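Local coordinates for uncharacterized protein (Chaetomium thermophilum, PDB 3LPZ) that is the fungal Get4 of the Get pathway, an alpha-solenoid protein that probably binds Get5 and takes part in tail-anchored protein biogenesis, at residues L145-G150 with K157-G162; R192-Y197 with M250-V255; N246-L251 with G279-A284; D261-L266 with F293-P298. All blocks are in the same frame, centred on the assembly; numbering follows the deposited sequence.

Contact 1. Residues L145-G150 with K157-G162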
loop_
_atom_site.group_PDB
_atom_site.type_symbol
_atom_site.label_atom_id
_atom_site.label_comp_id
_atom_site.label_asym_id
_atom_site.label_seq_id
_atom_site.Cartn_x
_atom_site.Cartn_y
_atom_site.Cartn_z
ATOM N N LEU A 145 -0.599 -6.389 8.318
ATOM C CA LEU A 145 -1.782 -6.930 8.960
ATOM C C LEU A 145 -2.770 -7.468 7.927
ATOM O O LEU A 145 -3.293 -8.576 8.088
ATOM C CB LEU A 145 -2.441 -5.866 9.863
ATOM C CG LEU A 145 -2.254 -5.885 11.387
ATOM C CD1 LEU A 145 -0.999 -6.613 11.923
ATOM C CD2 LEU A 145 -2.363 -4.466 11.951
ATOM N N TYR A 146 -3.040 -6.690 6.884
ATOM C CA TYR A 146 -3.919 -7.156 5.798
ATOM C C TYR A 146 -3.411 -8.439 5.121
ATOM O O TYR A 146 -4.206 -9.360 4.871
ATOM C CB TYR A 146 -4.219 -6.065 4.755
ATOM C CG TYR A 146 -5.080 -4.911 5.246
ATOM C CD1 TYR A 146 -5.864 -5.015 6.402
ATOM C CD2 TYR A 146 -5.127 -3.708 4.533
ATOM C CE1 TYR A 146 -6.666 -3.924 6.845
ATOM C CE2 TYR A 146 -5.920 -2.629 4.973
ATOM C CZ TYR A 146 -6.678 -2.749 6.116
ATOM O OH TYR A 146 -7.441 -1.671 6.524
ATOM N N VAL A 147 -2.106 -8.506 4.835
ATOM C CA VAL A 147 -1.488 -9.765 4.393
ATOM C C VAL A 147 -1.767 -10.963 5.324
ATOM O O VAL A 147 -2.215 -12.009 4.841
ATOM C CB VAL A 147 0.036 -9.637 4.158
ATOM C CG1 VAL A 147 0.682 -11.054 3.855
ATOM C CG2 VAL A 147 0.317 -8.635 3.039
ATOM N N GLU A 148 -1.507 -10.819 6.627
ATOM C CA GLU A 148 -1.780 -11.894 7.614
ATOM C C GLU A 148 -3.228 -12.375 7.599
ATOM O O GLU A 148 -3.507 -13.548 7.829
ATOM C CB GLU A 148 -1.456 -11.439 9.044
ATOM C CG GLU A 148 0.006 -11.181 9.303
ATOM C CD GLU A 148 0.259 -10.494 10.640
ATOM O OE1 GLU A 148 -0.712 -10.282 11.427
ATOM O OE2 GLU A 148 1.441 -10.174 10.898
ATOM N N GLU A 149 -4.148 -11.458 7.353
ATOM C CA GLU A 149 -5.574 -11.748 7.358
ATOM C C GLU A 149 -6.083 -12.176 5.978
ATOM O O GLU A 149 -7.292 -12.336 5.797
ATOM C CB GLU A 149 -6.336 -10.489 7.793
ATOM C CG GLU A 149 -6.084 -10.111 9.227
ATOM C CD GLU A 149 -6.266 -8.621 9.492
ATOM O OE1 GLU A 149 -7.022 -7.949 8.747
ATOM O OE2 GLU A 149 -5.663 -8.123 10.468
ATOM N N GLY A 150 -5.181 -12.316 5.004
ATOM C CA GLY A 150 -5.584 -12.701 3.639
ATOM C C GLY A 150 -6.346 -11.641 2.857
ATOM O O GLY A 150 -7.030 -11.950 1.890
ATOM N N LYS A 157 -2.586 -1.685 -1.653
ATOM C CA LYS A 157 -2.719 -0.229 -1.587
ATOM C C LYS A 157 -1.864 0.426 -0.500
ATOM O O LYS A 157 -1.373 1.533 -0.710
ATOM C CB LYS A 157 -4.194 0.191 -1.452
ATOM C CG LYS A 157 -5.027 -0.174 -2.691
ATOM C CD LYS A 157 -6.528 -0.088 -2.397
ATOM C CE LYS A 157 -7.354 -0.532 -3.612
ATOM N NZ LYS A 157 -8.770 -0.124 -3.423
ATOM N N HIS A 158 -1.682 -0.238 0.649
ATOM C CA HIS A 158 -0.813 0.296 1.701
ATOM C C HIS A 158 0.670 -0.002 1.468
ATOM O O HIS A 158 1.509 0.893 1.626
ATOM C CB HIS A 158 -1.248 -0.231 3.055
ATOM C CG HIS A 158 -2.565 0.326 3.493
ATOM N ND1 HIS A 158 -2.690 1.594 4.024
ATOM C CD2 HIS A 158 -3.819 -0.192 3.438
ATOM C CE1 HIS A 158 -3.964 1.819 4.307
ATOM N NE2 HIS A 158 -4.669 0.752 3.958
ATOM N N LEU A 159 0.980 -1.234 1.045
ATOM C CA LEU A 159 2.398 -1.621 0.884
ATOM C C LEU A 159 3.142 -0.803 -0.170
ATOM O O LEU A 159 4.341 -0.581 -0.015
ATOM C CB LEU A 159 2.549 -3.123 0.631
ATOM C CG LEU A 159 2.200 -3.973 1.877
ATOM C CD1 LEU A 159 1.973 -5.423 1.486
ATOM C CD2 LEU A 159 3.292 -3.847 3.022
ATOM N N VAL A 160 2.448 -0.361 -1.223
ATOM C CA VAL A 160 3.095 0.456 -2.257
ATOM C C VAL A 160 3.508 1.835 -1.730
ATOM O O VAL A 160 4.389 2.515 -2.321
ATOM C CB VAL A 160 2.245 0.582 -3.569
ATOM C CG1 VAL A 160 2.095 -0.786 -4.207
ATOM C CG2 VAL A 160 0.873 1.286 -3.339
ATOM N N LEU A 161 2.890 2.233 -0.623
ATOM C CA LEU A 161 3.181 3.468 0.091
ATOM C C LEU A 161 4.011 3.272 1.371
ATOM O O LEU A 161 4.085 4.187 2.194
ATOM C CB LEU A 161 1.860 4.185 0.433
ATOM C CG LEU A 161 0.998 4.581 -0.790
ATOM C CD1 LEU A 161 -0.344 5.173 -0.334
ATOM C CD2 LEU A 161 1.775 5.572 -1.718
ATOM N N GLY A 162 4.648 2.107 1.521
ATOM C CA GLY A 162 5.283 1.721 2.780
ATOM C C GLY A 162 6.761 2.117 2.869
ATOM O O GLY A 162 7.224 3.111 2.255
HETATM O O HOH W 1 -7.335 0.536 4.582
#
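The phenol of Tyr146 and the imidazole of His158 meet obliquely, Tyr146 CE2 lying 3.6 Å from His158 CD2. Their planes are inclined at 62°, and the ring centroids are 5.5 Å apart. One water lies in plane at the edge of both rings and joins their polar ends, 2.9 Å from Tyr146 OH and 2.7 Å from His158 NE2; Glu149 OE1 also lies at the edge of the phenol, in its plane, and is itself paired with Arg114. His158 ND1 is hydrogen-bonded to His139, so both imidazole nitrogens have partners, which should fix the rotation of the ring. One residue further along each segment, Val147 CG2 reaches Leu159 CD1 at 3.9 Å, the two side chains crossing at about a right angle. Val147 CG2 stands anti to its carbonyl carbon because CG1 takes the place opposite the backbone N (chi1 173°). Gly150, with positive phi, closes helix 136-148 in a Schellman motif, and the chain returns through helix 152-159. The contact thus joins the two arms of a helical hairpin of the alpha-solenoid, and helix 166-179 packs against its apolar side through Met173 on Val147 and Val169 on Leu159.

Contact 2. Residues R192-Y197 with M250-V255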
loop_
_atom_site.group_PDB
_atom_site.type_symbol
_atom_site.label_atom_id
_atom_site.label_comp_id
_atom_site.label_asym_id
_atom_site.label_seq_id
_atom_site.Cartn_x
_atom_site.Cartn_y
_atom_site.Cartn_z
ATOM N N ARG A 192 2.091 -7.088 -10.423
ATOM C CA ARG A 192 1.373 -6.462 -9.293
ATOM C C ARG A 192 2.292 -5.981 -8.167
ATOM O O ARG A 192 1.898 -5.095 -7.399
ATOM C CB ARG A 192 0.284 -7.395 -8.733
ATOM C CG ARG A 192 -0.818 -7.727 -9.766
ATOM C CD ARG A 192 -1.980 -8.530 -9.118
ATOM N NE ARG A 192 -2.825 -7.682 -8.273
ATOM C CZ ARG A 192 -3.741 -6.828 -8.734
ATOM N NH1 ARG A 192 -3.962 -6.685 -10.049
ATOM N NH2 ARG A 192 -4.465 -6.115 -7.877
ATOM N N ALA A 193 3.488 -6.568 -8.049
ATOM C CA ALA A 193 4.473 -6.128 -7.031
ATOM C C ALA A 193 5.460 -5.132 -7.574
ATOM O O ALA A 193 6.067 -4.411 -6.780
ATOM C CB ALA A 193 5.270 -7.314 -6.485
ATOM N N VAL A 194 5.662 -5.118 -8.889
ATOM C CA VAL A 194 6.719 -4.296 -9.511
ATOM C C VAL A 194 6.192 -3.003 -10.112
ATOM O O VAL A 194 6.711 -1.936 -9.793
ATOM C CB VAL A 194 7.478 -5.084 -10.607
ATOM C CG1 VAL A 194 8.389 -4.156 -11.406
ATOM C CG2 VAL A 194 8.285 -6.209 -9.962
ATOM N N LEU A 195 5.164 -3.103 -10.962
ATOM C CA LEU A 195 4.619 -1.930 -11.660
ATOM C C LEU A 195 4.119 -0.829 -10.723
ATOM O O LEU A 195 4.398 0.327 -10.968
ATOM C CB LEU A 195 3.545 -2.316 -12.700
ATOM C CG LEU A 195 4.043 -3.326 -13.762
ATOM C CD1 LEU A 195 2.979 -3.566 -14.794
ATOM C CD2 LEU A 195 5.396 -2.877 -14.481
ATOM N N PRO A 196 3.364 -1.188 -9.658
ATOM C CA PRO A 196 2.899 -0.106 -8.772
ATOM C C PRO A 196 4.029 0.717 -8.136
ATOM O O PRO A 196 3.855 1.937 -7.940
ATOM C CB PRO A 196 2.059 -0.861 -7.708
ATOM C CG PRO A 196 1.492 -2.032 -8.469
ATOM C CD PRO A 196 2.694 -2.469 -9.342
ATOM N N TYR A 197 5.159 0.077 -7.801
ATOM C CA TYR A 197 6.308 0.839 -7.299
ATOM C C TYR A 197 6.893 1.780 -8.338
ATOM O O TYR A 197 7.248 2.912 -7.984
ATOM C CB TYR A 197 7.411 -0.061 -6.722
ATOM C CG TYR A 197 7.047 -0.598 -5.356
ATOM C CD1 TYR A 197 6.764 0.273 -4.292
ATOM C CD2 TYR A 197 7.014 -1.974 -5.119
ATOM C CE1 TYR A 197 6.448 -0.232 -3.002
ATOM C CE2 TYR A 197 6.719 -2.489 -3.834
ATOM C CZ TYR A 197 6.417 -1.602 -2.797
ATOM O OH TYR A 197 6.093 -2.107 -1.564
ATOM N N MET A 250 13.521 -6.732 -18.391
ATOM C CA MET A 250 14.136 -5.759 -19.308
ATOM C C MET A 250 13.554 -4.344 -19.171
ATOM O O MET A 250 14.246 -3.353 -19.370
ATOM C CB MET A 250 14.019 -6.222 -20.770
ATOM C CG MET A 250 14.553 -7.588 -21.042
ATOM S SD MET A 250 16.321 -7.675 -20.774
ATOM C CE MET A 250 16.925 -6.654 -22.103
ATOM N N LEU A 251 12.274 -4.248 -18.853
ATOM C CA LEU A 251 11.672 -2.963 -18.564
ATOM C C LEU A 251 12.386 -2.328 -17.365
ATOM O O LEU A 251 12.768 -1.149 -17.414
ATOM C CB LEU A 251 10.168 -3.102 -18.287
ATOM C CG LEU A 251 9.410 -1.838 -17.857
ATOM C CD1 LEU A 251 9.507 -0.776 -18.937
ATOM C CD2 LEU A 251 7.925 -2.141 -17.514
ATOM N N LEU A 252 12.590 -3.101 -16.301
ATOM C CA LEU A 252 13.380 -2.599 -15.168
ATOM C C LEU A 252 14.796 -2.160 -15.538
ATOM O O LEU A 252 15.286 -1.117 -15.035
ATOM C CB LEU A 252 13.436 -3.627 -14.027
ATOM C CG LEU A 252 12.169 -3.765 -13.177
ATOM C CD1 LEU A 252 12.335 -4.936 -12.196
ATOM C CD2 LEU A 252 11.822 -2.469 -12.414
ATOM N N LEU A 253 15.472 -2.942 -16.378
ATOM C CA LEU A 253 16.777 -2.490 -16.887
ATOM C C LEU A 253 16.653 -1.183 -17.639
ATOM O O LEU A 253 17.391 -0.261 -17.365
ATOM C CB LEU A 253 17.421 -3.513 -17.815
ATOM C CG LEU A 253 18.431 -4.500 -17.254
ATOM C CD1 LEU A 253 19.161 -5.173 -18.442
ATOM C CD2 LEU A 253 19.429 -3.814 -16.292
ATOM N N SER A 254 15.700 -1.097 -18.561
ATOM C CA SER A 254 15.546 0.071 -19.436
ATOM C C SER A 254 15.251 1.352 -18.673
ATOM O O SER A 254 15.652 2.425 -19.082
ATOM C CB SER A 254 14.439 -0.164 -20.469
ATOM O OG SER A 254 14.753 -1.260 -21.299
ATOM N N VAL A 255 14.506 1.217 -17.579
ATOM C CA VAL A 255 14.147 2.350 -16.734
ATOM C C VAL A 255 15.380 3.170 -16.263
ATOM O O VAL A 255 15.301 4.398 -16.168
ATOM C CB VAL A 255 13.218 1.882 -15.589
ATOM C CG1 VAL A 255 13.530 2.577 -14.267
ATOM C CG2 VAL A 255 11.742 2.013 -16.032
#
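Val194 and Leu252 mark the nearest approach of two helical backbones, their CA atoms 8.9 Å apart, a spacing that leaves the contact to side chains. The segment 192-197 is kinked: Pro196 has no amide hydrogen to give, and the N of Tyr197 also lacks a bond to the preceding turn. The segment 250-255 is regular here, with Met250 O accepting from Ser254 N; in the modelled conformer Ser254 OG lies 2.9 Å from the same Met250 O. Across the interface, Val194 and Leu252 reach toward each other tip to tip. Val194 CG1, set opposite the backbone N by a chi1 of 170°, meets the forked end of the leucine, at 4.0 Å from Leu252 CD2 and 4.1 Å from Leu252 CD1. Beside them Leu195 and Leu251 cross at about a right angle, with Leu195 CD2 4.0 Å from Leu251 CD2. Tyr210 of helix 203-220 touches both Val194 and Leu252. All four side chains are buried and no hydrogen bond or charge pair links the segments, which implies that methyl contacts and the exclusion of water hold helices 186-199 and 243-256 together here.

Contact 3. Residues N246-L251 with G279-A284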
loop_
_atom_site.group_PDB
_atom_site.type_symbol
_atom_site.label_atom_id
_atom_site.label_comp_id
_atom_site.label_asym_id
_atom_site.label_seq_id
_atom_site.Cartn_x
_atom_site.Cartn_y
_atom_site.Cartn_z
ATOM N N ASN A 246 10.271 -11.820 -18.617
ATOM C CA ASN A 246 11.429 -11.249 -19.303
ATOM C C ASN A 246 11.184 -9.822 -19.734
ATOM O O ASN A 246 12.057 -8.981 -19.587
ATOM C CB ASN A 246 11.819 -12.122 -20.498
ATOM C CG ASN A 246 12.158 -13.528 -20.061
ATOM O OD1 ASN A 246 12.602 -13.727 -18.925
ATOM N ND2 ASN A 246 11.940 -14.505 -20.936
ATOM N N PHE A 247 9.974 -9.541 -20.213
ATOM C CA PHE A 247 9.562 -8.177 -20.486
ATOM C C PHE A 247 9.722 -7.274 -19.252
ATOM O O PHE A 247 10.290 -6.171 -19.334
ATOM C CB PHE A 247 8.093 -8.163 -20.926
ATOM C CG PHE A 247 7.527 -6.786 -21.060
ATOM C CD1 PHE A 247 7.781 -6.025 -22.202
ATOM C CD2 PHE A 247 6.736 -6.246 -20.046
ATOM C CE1 PHE A 247 7.235 -4.726 -22.342
ATOM C CE2 PHE A 247 6.204 -4.953 -20.164
ATOM C CZ PHE A 247 6.454 -4.192 -21.318
ATOM N N ILE A 248 9.197 -7.735 -18.120
ATOM C CA ILE A 248 9.356 -7.020 -16.851
ATOM C C ILE A 248 10.835 -6.810 -16.466
ATOM O O ILE A 248 11.215 -5.690 -16.117
ATOM C CB ILE A 248 8.616 -7.723 -15.689
ATOM C CG1 ILE A 248 7.099 -7.726 -15.931
ATOM C CG2 ILE A 248 8.994 -7.072 -14.331
ATOM C CD1 ILE A 248 6.364 -8.751 -15.012
ATOM N N SER A 249 11.649 -7.870 -16.524
ATOM C CA SER A 249 13.089 -7.738 -16.213
ATOM C C SER A 249 13.766 -6.692 -17.083
ATOM O O SER A 249 14.519 -5.895 -16.573
ATOM C CB SER A 249 13.856 -9.052 -16.400
ATOM O OG SER A 249 13.287 -10.089 -15.643
ATOM N N MET A 250 13.521 -6.732 -18.391
ATOM C CA MET A 250 14.136 -5.759 -19.308
ATOM C C MET A 250 13.554 -4.344 -19.171
ATOM O O MET A 250 14.246 -3.353 -19.370
ATOM C CB MET A 250 14.019 -6.222 -20.770
ATOM C CG MET A 250 14.553 -7.588 -21.042
ATOM S SD MET A 250 16.321 -7.675 -20.774
ATOM C CE MET A 250 16.925 -6.654 -22.103
ATOM N N LEU A 251 12.274 -4.248 -18.853
ATOM C CA LEU A 251 11.672 -2.963 -18.564
ATOM C C LEU A 251 12.386 -2.328 -17.365
ATOM O O LEU A 251 12.768 -1.149 -17.414
ATOM C CB LEU A 251 10.168 -3.102 -18.287
ATOM C CG LEU A 251 9.410 -1.838 -17.857
ATOM C CD1 LEU A 251 9.507 -0.776 -18.937
ATOM C CD2 LEU A 251 7.925 -2.141 -17.514
ATOM N N GLY A 279 -5.561 -5.708 -22.031
ATOM C CA GLY A 279 -5.527 -4.344 -21.512
ATOM C C GLY A 279 -5.130 -4.112 -20.071
ATOM O O GLY A 279 -5.022 -2.946 -19.653
ATOM N N ILE A 280 -4.900 -5.173 -19.293
ATOM C CA ILE A 280 -4.732 -4.964 -17.847
ATOM C C ILE A 280 -3.463 -4.193 -17.463
ATOM O O ILE A 280 -3.373 -3.695 -16.339
ATOM C CB ILE A 280 -4.819 -6.264 -16.976
ATOM C CG1 ILE A 280 -3.692 -7.253 -17.349
ATOM C CG2 ILE A 280 -6.275 -6.865 -17.006
ATOM C CD1 ILE A 280 -3.566 -8.474 -16.384
ATOM N N TRP A 281 -2.481 -4.128 -18.358
ATOM C CA TRP A 281 -1.270 -3.320 -18.073
ATOM C C TRP A 281 -1.218 -1.987 -18.824
ATOM O O TRP A 281 -0.227 -1.262 -18.700
ATOM C CB TRP A 281 0.031 -4.071 -18.387
ATOM C CG TRP A 281 0.307 -5.308 -17.574
ATOM C CD1 TRP A 281 -0.444 -5.823 -16.542
ATOM C CD2 TRP A 281 1.431 -6.188 -17.728
ATOM N NE1 TRP A 281 0.143 -6.980 -16.055
ATOM C CE2 TRP A 281 1.293 -7.224 -16.764
ATOM C CE3 TRP A 281 2.532 -6.211 -18.596
ATOM C CZ2 TRP A 281 2.219 -8.263 -16.649
ATOM C CZ3 TRP A 281 3.462 -7.250 -18.470
ATOM C CH2 TRP A 281 3.300 -8.256 -17.512
ATOM N N ASP A 282 -2.250 -1.673 -19.614
ATOM C CA ASP A 282 -2.180 -0.584 -20.600
ATOM C C ASP A 282 -1.963 0.775 -19.944
ATOM O O ASP A 282 -1.078 1.527 -20.341
ATOM C CB ASP A 282 -3.461 -0.508 -21.439
ATOM C CG ASP A 282 -3.533 -1.554 -22.530
ATOM O OD1 ASP A 282 -2.515 -2.221 -22.835
ATOM O OD2 ASP A 282 -4.648 -1.690 -23.094
ATOM N N THR A 283 -2.776 1.094 -18.938
ATOM C CA THR A 283 -2.656 2.392 -18.267
ATOM C C THR A 283 -1.331 2.516 -17.504
ATOM O O THR A 283 -0.676 3.579 -17.537
ATOM C CB THR A 283 -3.854 2.646 -17.338
ATOM O OG1 THR A 283 -5.042 2.652 -18.129
ATOM C CG2 THR A 283 -3.736 4.000 -16.637
ATOM N N ALA A 284 -0.940 1.432 -16.827
ATOM C CA ALA A 284 0.353 1.366 -16.145
ATOM C C ALA A 284 1.515 1.608 -17.113
ATOM O O ALA A 284 2.439 2.354 -16.796
ATOM C CB ALA A 284 0.539 0.025 -15.432
#
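Phe247 and Trp281 are brought together by different first torsions: the phenylalanine holds CG opposite its backbone N (chi1 173°), whereas the tryptophan holds CG opposite its carbonyl carbon (chi1 -64°). The side chains slide past each other in opposite directions, and Phe247 CD2 comes to the edge of the indole, near its plane, at 3.8 Å from Trp281 CZ3. The next atom of the indole rim serves the other partner: Ile248 CD1 lies 4.0 Å from Trp281 CH2 and Ile248 CG1 4.1 Å from the same atom, the isoleucine crossing the tryptophan at about a right angle. The CA atoms of Ile248 and Trp281 remain 11.3 Å apart, so the length of the indole bridges the gap from the residue just before helix 282-293. With an alanine in place of Trp281 the indole is gone, which is likely to open a gap beside Phe247 and Ile248, leaving both without their partner from this segment. Ala191 and Leu274 also touch the tryptophan, placing it among helices 186-199, 243-256 and 271-275. Carbon atoms alone make these cross-segment contacts, implying an apolar junction held by shape-dependent van der Waals contact, with no hydrogen bond between the segments.

Contact 4. Residues D261-L266 with F293-P298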
loop_
_atom_site.group_PDB
_atom_site.type_symbol
_atom_site.label_atom_id
_atom_site.label_comp_id
_atom_site.label_asym_id
_atom_site.label_seq_id
_atom_site.Cartn_x
_atom_site.Cartn_y
_atom_site.Cartn_z
ATOM N N ASP A 261 13.730 4.562 -27.340
ATOM C CA ASP A 261 14.040 3.471 -28.276
ATOM C C ASP A 261 13.931 2.098 -27.617
ATOM O O ASP A 261 13.415 1.153 -28.213
ATOM C CB ASP A 261 15.467 3.624 -28.820
ATOM C CG ASP A 261 15.657 4.874 -29.658
ATOM O OD1 ASP A 261 14.664 5.391 -30.235
ATOM O OD2 ASP A 261 16.826 5.327 -29.750
ATOM N N LEU A 262 14.460 2.004 -26.400
ATOM C CA LEU A 262 14.423 0.794 -25.589
ATOM C C LEU A 262 12.991 0.355 -25.307
ATOM O O LEU A 262 12.643 -0.812 -25.505
ATOM C CB LEU A 262 15.108 1.052 -24.250
ATOM C CG LEU A 262 16.604 0.833 -24.089
ATOM C CD1 LEU A 262 17.134 1.678 -22.899
ATOM C CD2 LEU A 262 16.878 -0.650 -23.901
ATOM N N PHE A 263 12.177 1.306 -24.838
ATOM C CA PHE A 263 10.793 1.041 -24.458
ATOM C C PHE A 263 9.986 0.606 -25.667
ATOM O O PHE A 263 9.189 -0.332 -25.590
ATOM C CB PHE A 263 10.133 2.264 -23.804
ATOM C CG PHE A 263 8.744 1.994 -23.296
ATOM C CD1 PHE A 263 8.547 1.367 -22.068
ATOM C CD2 PHE A 263 7.631 2.313 -24.070
ATOM C CE1 PHE A 263 7.252 1.092 -21.610
ATOM C CE2 PHE A 263 6.344 2.030 -23.633
ATOM C CZ PHE A 263 6.152 1.425 -22.391
ATOM N N ARG A 264 10.202 1.300 -26.785
ATOM C CA ARG A 264 9.470 1.011 -28.009
ATOM C C ARG A 264 9.853 -0.382 -28.509
ATOM O O ARG A 264 8.988 -1.168 -28.855
ATOM C CB ARG A 264 9.714 2.091 -29.076
ATOM C CG ARG A 264 8.981 3.390 -28.793
ATOM C CD ARG A 264 9.005 4.351 -29.998
ATOM N NE ARG A 264 8.630 5.697 -29.575
ATOM C CZ ARG A 264 9.503 6.654 -29.257
ATOM N NH1 ARG A 264 10.813 6.429 -29.351
ATOM N NH2 ARG A 264 9.065 7.844 -28.862
ATOM N N GLN A 265 11.144 -0.699 -28.495
ATOM C CA GLN A 265 11.582 -2.033 -28.942
ATOM C C GLN A 265 11.033 -3.173 -28.084
ATOM O O GLN A 265 10.696 -4.221 -28.614
ATOM C CB GLN A 265 13.098 -2.127 -29.046
ATOM C CG GLN A 265 13.580 -3.416 -29.682
ATOM C CD GLN A 265 15.078 -3.564 -29.604
ATOM O OE1 GLN A 265 15.773 -2.701 -29.071
ATOM N NE2 GLN A 265 15.588 -4.664 -30.130
ATOM N N LEU A 266 10.944 -2.957 -26.769
ATOM C CA LEU A 266 10.379 -3.946 -25.844
ATOM C C LEU A 266 8.903 -4.213 -26.129
ATOM O O LEU A 266 8.464 -5.360 -26.200
ATOM C CB LEU A 266 10.532 -3.437 -24.408
ATOM C CG LEU A 266 11.170 -4.298 -23.322
ATOM C CD1 LEU A 266 12.257 -5.235 -23.812
ATOM C CD2 LEU A 266 11.689 -3.366 -22.228
ATOM N N PHE A 293 10.488 7.570 -19.816
ATOM C CA PHE A 293 10.985 7.590 -21.181
ATOM C C PHE A 293 10.569 8.838 -21.939
ATOM O O PHE A 293 10.927 9.000 -23.111
ATOM C CB PHE A 293 10.565 6.319 -21.924
ATOM C CG PHE A 293 11.054 5.062 -21.265
ATOM C CD1 PHE A 293 12.385 4.667 -21.389
ATOM C CD2 PHE A 293 10.187 4.288 -20.492
ATOM C CE1 PHE A 293 12.839 3.504 -20.762
ATOM C CE2 PHE A 293 10.630 3.125 -19.852
ATOM C CZ PHE A 293 11.946 2.732 -19.979
ATOM N N GLY A 294 9.830 9.719 -21.268
ATOM C CA GLY A 294 9.377 10.969 -21.882
ATOM C C GLY A 294 8.397 10.774 -23.038
ATOM O O GLY A 294 8.211 11.677 -23.841
ATOM N N ILE A 295 7.775 9.598 -23.138
ATOM C CA ILE A 295 6.760 9.335 -24.176
ATOM C C ILE A 295 5.382 9.794 -23.688
ATOM O O ILE A 295 4.815 9.208 -22.756
ATOM C CB ILE A 295 6.738 7.851 -24.583
ATOM C CG1 ILE A 295 8.111 7.418 -25.089
ATOM C CG2 ILE A 295 5.666 7.583 -25.632
ATOM C CD1 ILE A 295 8.342 5.894 -25.086
ATOM N N GLN A 296 4.851 10.842 -24.321
ATOM C CA GLN A 296 3.575 11.445 -23.904
ATOM C C GLN A 296 2.433 10.450 -24.065
ATOM O O GLN A 296 2.403 9.688 -25.039
ATOM C CB GLN A 296 3.272 12.731 -24.700
ATOM C CG GLN A 296 4.407 13.789 -24.710
ATOM C CD GLN A 296 4.548 14.611 -23.407
ATOM O OE1 GLN A 296 4.860 15.808 -23.456
ATOM N NE2 GLN A 296 4.352 13.971 -22.253
ATOM N N ARG A 297 1.514 10.444 -23.106
ATOM C CA ARG A 297 0.343 9.569 -23.165
ATOM C C ARG A 297 -0.564 9.934 -24.330
ATOM O O ARG A 297 -0.914 11.108 -24.488
ATOM C CB ARG A 297 -0.455 9.650 -21.871
ATOM C CG ARG A 297 0.311 9.178 -20.666
ATOM C CD ARG A 297 -0.402 9.543 -19.407
ATOM N NE ARG A 297 -1.677 8.843 -19.291
ATOM C CZ ARG A 297 -2.549 9.048 -18.312
ATOM N NH1 ARG A 297 -2.283 9.940 -17.359
ATOM N NH2 ARG A 297 -3.682 8.364 -18.283
ATOM N N PRO A 298 -0.949 8.936 -25.149
ATOM C CA PRO A 298 -1.907 9.202 -26.234
ATOM C C PRO A 298 -3.228 9.715 -25.676
ATOM O O PRO A 298 -3.567 9.417 -24.528
ATOM C CB PRO A 298 -2.096 7.828 -26.887
ATOM C CG PRO A 298 -0.856 7.055 -26.508
ATOM C CD PRO A 298 -0.530 7.522 -25.123
#
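Phe263, Ile295 and Phe293 carry most of the buried surface, with Phe263 touching both of the others. Phe263 CB sits over the centre of the Phe293 ring, 3.8 Å from its centroid and only 9° off the normal, a well-formed CH-pi contact. The phenyl of Phe263 then runs on past the rim, with Phe263 CD1 3.5 Å from Phe293 CE2. The ring planes meet at 34°, an oblique pairing, and the torsion that directs Phe263 CG there sets it opposite the backbone N (chi1 -175°). Its other ortho carbon, Phe263 CD2, lies 3.8 Å from Ile295 CD1. Ile295 is approached from a second direction by Arg264, whose extended chain carries Arg264 NH2 to 3.9 Å from Ile295 CG1, while Ile295 CD1 lies over one face of the guanidinium, toward its rim. A serine replacing Phe293 takes away the face under Phe263 CB and is likely to leave the Phe263 ring freer to shift. Gly294, with positive phi, ends helix 282-293, and Ile295 bonds back to Ala289 through the backbone. The loop toward helix 303-312 is thereby folded against helix 260-269, with Ala289 touching both Phe263 and Ile295 and Leu251 of helix 243-256 also packing on Phe263.

In the fold
Contact 1 comes first along the chain and near its middle, its centre 6 Å from that of the chain; contacts 2, 3 and 4 lie at 16, 20 and 27 Å, toward the C-terminal end. Contact 1 meets contact 2 through Tyr197 OH, at 2.8 Å from Leu159 O, a probable hydrogen bond. Contacts 2 and 3, centres 7 Å apart, share Met250 and Leu251 on helix 243-256. Contacts 3 and 4 alternate in sequence, with centres 12 Å apart, and touch where Leu251 CD1 lies 3.9 Å from Phe263 CD1. Helix 243-256 thus packs against helices 186-199, 260-269 and 282-293, consistent with the alpha-solenoid fold.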